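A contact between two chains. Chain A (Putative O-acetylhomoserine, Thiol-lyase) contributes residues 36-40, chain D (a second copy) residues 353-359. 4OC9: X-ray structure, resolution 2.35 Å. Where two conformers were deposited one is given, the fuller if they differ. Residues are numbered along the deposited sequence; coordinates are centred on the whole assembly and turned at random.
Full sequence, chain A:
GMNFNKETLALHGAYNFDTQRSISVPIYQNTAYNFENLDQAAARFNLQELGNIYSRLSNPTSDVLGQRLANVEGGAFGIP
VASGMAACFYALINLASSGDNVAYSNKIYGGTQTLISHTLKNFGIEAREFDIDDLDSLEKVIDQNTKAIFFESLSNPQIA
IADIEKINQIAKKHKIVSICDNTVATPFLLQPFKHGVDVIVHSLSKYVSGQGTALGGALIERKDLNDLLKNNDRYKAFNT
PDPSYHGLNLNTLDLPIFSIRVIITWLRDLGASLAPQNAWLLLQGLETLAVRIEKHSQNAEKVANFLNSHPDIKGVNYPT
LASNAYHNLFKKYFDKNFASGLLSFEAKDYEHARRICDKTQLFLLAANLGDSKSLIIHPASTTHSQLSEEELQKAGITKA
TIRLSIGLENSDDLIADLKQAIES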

# COMPACT_ATOMS: atom_id res chain seq x y z
N GLU A 36 22.82 -10.72 -11.41
CA GLU A 36 24.17 -10.17 -11.42
C GLU A 36 24.95 -10.53 -12.68
O GLU A 36 25.90 -9.83 -13.04
CB GLU A 36 24.97 -10.61 -10.19
CG GLU A 36 24.29 -10.27 -8.88
CD GLU A 36 25.09 -10.74 -7.68
OE1 GLU A 36 26.32 -10.53 -7.65
OE2 GLU A 36 24.48 -11.28 -6.73
N ASN A 37 24.57 -11.62 -13.33
CA ASN A 37 25.23 -12.06 -14.56
C ASN A 37 24.39 -13.13 -15.21
O ASN A 37 23.49 -13.66 -14.60
CB ASN A 37 26.65 -12.54 -14.29
CG ASN A 37 26.69 -13.74 -13.40
OD1 ASN A 37 25.88 -14.65 -13.52
ND2 ASN A 37 27.65 -13.73 -12.47
N LEU A 38 24.68 -13.43 -16.47
CA LEU A 38 23.89 -14.46 -17.19
C LEU A 38 23.93 -15.86 -16.59
O LEU A 38 22.91 -16.56 -16.58
CB LEU A 38 24.22 -14.48 -18.68
CG LEU A 38 23.13 -15.23 -19.50
CD1 LEU A 38 22.06 -14.17 -19.55
CD2 LEU A 38 23.45 -15.64 -20.94
N ASP A 39 25.07 -16.29 -16.05
CA ASP A 39 25.16 -17.62 -15.44
C ASP A 39 24.18 -17.75 -14.29
O ASP A 39 23.42 -18.73 -14.19
CB ASP A 39 26.56 -17.92 -14.89
CG ASP A 39 27.61 -18.06 -15.98
OD1 ASP A 39 27.25 -18.19 -17.17
OD2 ASP A 39 28.80 -18.07 -15.62
N GLN A 40 24.21 -16.76 -13.41
CA GLN A 40 23.34 -16.72 -12.23
C GLN A 40 21.89 -16.89 -12.65
O GLN A 40 21.14 -17.67 -12.03
CB GLN A 40 23.45 -15.38 -11.53
CG GLN A 40 22.69 -15.32 -10.23
CD GLN A 40 22.80 -13.98 -9.56
OE1 GLN A 40 22.40 -12.96 -10.12
NE2 GLN A 40 23.21 -13.98 -8.32
N ALA D 353 26.60 -13.03 -27.19
CA ALA D 353 25.31 -12.75 -26.54
C ALA D 353 25.43 -12.66 -25.02
O ALA D 353 24.78 -11.86 -24.35
CB ALA D 353 24.31 -13.82 -26.88
N ARG D 354 26.33 -13.48 -24.48
CA ARG D 354 26.58 -13.54 -23.08
C ARG D 354 27.41 -12.31 -22.66
O ARG D 354 27.14 -11.70 -21.60
CB ARG D 354 27.32 -14.85 -22.83
CG ARG D 354 27.29 -15.47 -21.47
CD ARG D 354 28.15 -16.75 -21.45
NE ARG D 354 28.57 -16.89 -20.04
CZ ARG D 354 29.56 -16.19 -19.46
NH1 ARG D 354 29.89 -16.38 -18.17
NH2 ARG D 354 30.22 -15.25 -20.14
N ARG D 355 28.41 -11.90 -23.44
CA ARG D 355 29.20 -10.71 -23.04
C ARG D 355 28.32 -9.49 -22.98
O ARG D 355 28.49 -8.65 -22.12
CB ARG D 355 30.40 -10.41 -23.95
CG ARG D 355 31.57 -11.37 -23.82
CD ARG D 355 32.80 -10.88 -24.58
NE ARG D 355 32.55 -10.64 -26.00
CZ ARG D 355 32.56 -11.58 -26.95
NH1 ARG D 355 32.75 -12.85 -26.65
NH2 ARG D 355 32.33 -11.25 -28.22
N ILE D 356 27.41 -9.39 -23.94
CA ILE D 356 26.49 -8.29 -24.01
C ILE D 356 25.66 -8.24 -22.75
O ILE D 356 25.59 -7.19 -22.11
CB ILE D 356 25.58 -8.39 -25.25
CG1 ILE D 356 26.40 -8.19 -26.53
CG2 ILE D 356 24.53 -7.29 -25.22
CD1 ILE D 356 25.63 -8.43 -27.80
N CYS D 357 25.02 -9.34 -22.40
CA CYS D 357 24.20 -9.39 -21.17
C CYS D 357 25.00 -9.04 -19.91
O CYS D 357 24.47 -8.41 -19.01
CB CYS D 357 23.60 -10.75 -20.94
SG CYS D 357 22.41 -11.21 -22.16
N ASP D 358 26.28 -9.40 -19.88
CA ASP D 358 27.12 -9.10 -18.74
C ASP D 358 27.75 -7.68 -18.74
O ASP D 358 28.28 -7.24 -17.71
CB ASP D 358 28.23 -10.19 -18.63
CG ASP D 358 27.66 -11.63 -18.34
OD1 ASP D 358 26.46 -11.82 -18.03
OD2 ASP D 358 28.43 -12.60 -18.38
N LYS D 359 27.64 -6.96 -19.86
CA LYS D 359 28.21 -5.60 -19.99
C LYS D 359 27.31 -4.40 -19.92
O LYS D 359 27.81 -3.28 -19.75
CB LYS D 359 28.55 -5.29 -21.44
CG LYS D 359 29.73 -4.38 -21.54
CD LYS D 359 31.05 -5.14 -21.51
CE LYS D 359 32.26 -4.17 -21.65
NZ LYS D 359 32.52 -3.48 -20.36

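The start of a helix in chain A meets the flank of a helix in chain D, and the contact is small: 263 Å² buried, both sides summed. Leu38(A) carries the largest share, 80 Å², followed by Arg354(D) with 62 Å²; around them sit two aspartates, one from each chain.

Leu38(A) is the first residue of its helix, and it works with both backbone and side chain. Its CA-to-CB bond points toward chain D, and with chi1 at t and chi2 at p the two methyls reach different residues one helical turn apart. CD2 lies 3.9 Å from CG of Arg354(D), while CD1 lies 4.0 Å from SG of Cys357(D), whose own CA-to-CB bond points back toward chain A. A branched apolar side chain suits this place because one partner offers the aliphatic part of a long arginine and the other a compact sulfur, and neither asks for a polar group. Leu38(A) and Cys357(D) are both buried in the assembly.

The backbone of the same leucine supplies the best-formed hydrogen bond of the contact. Amides in the first turn of a helix have no carbonyl one turn earlier to bind, so they are available to other acceptors. Here N of Leu38(A) donates to OD1 of Asp358(D) at 2.9 Å, with an angle of 164°. Next door, Asn37(A) holds the N-cap position, its OD1 accepting from N of Gln40(A) at 2.7 Å. The helix start is thus served twice, by an asparagine of its own chain and by an aspartate from the neighbouring copy. Short side chains fit both jobs, and Asn37(A) still packs its CA 3.7 Å from OD1 of Asp358(D).

Arg354(D) combines two roles. Its CA-to-CB bond points sideways, but an extended chain, t at chi1, chi2 and chi3, carries the guanidinium closer to chain A, laying the aliphatic portion against the leucine on the way. At its end NH1 forms a salt bridge with OD2 of Asp39(A) at 3.2 Å. The carboxylate approaches the guanidinium edge, near its plane, and OD1 of Asp39(A) also accepts from NE and NH1, each at 3.4 Å; all of these hydrogen bonds are weak. Asp358(D) adds a long salt bridge within chain D, its OD2 3.7 Å from NH2 of Arg354(D), an interaction of charges alone. The rule to read here is economical: one leucine packs, its amide is hydrogen-bonded across the interface, and an arginine spans from grease to charge.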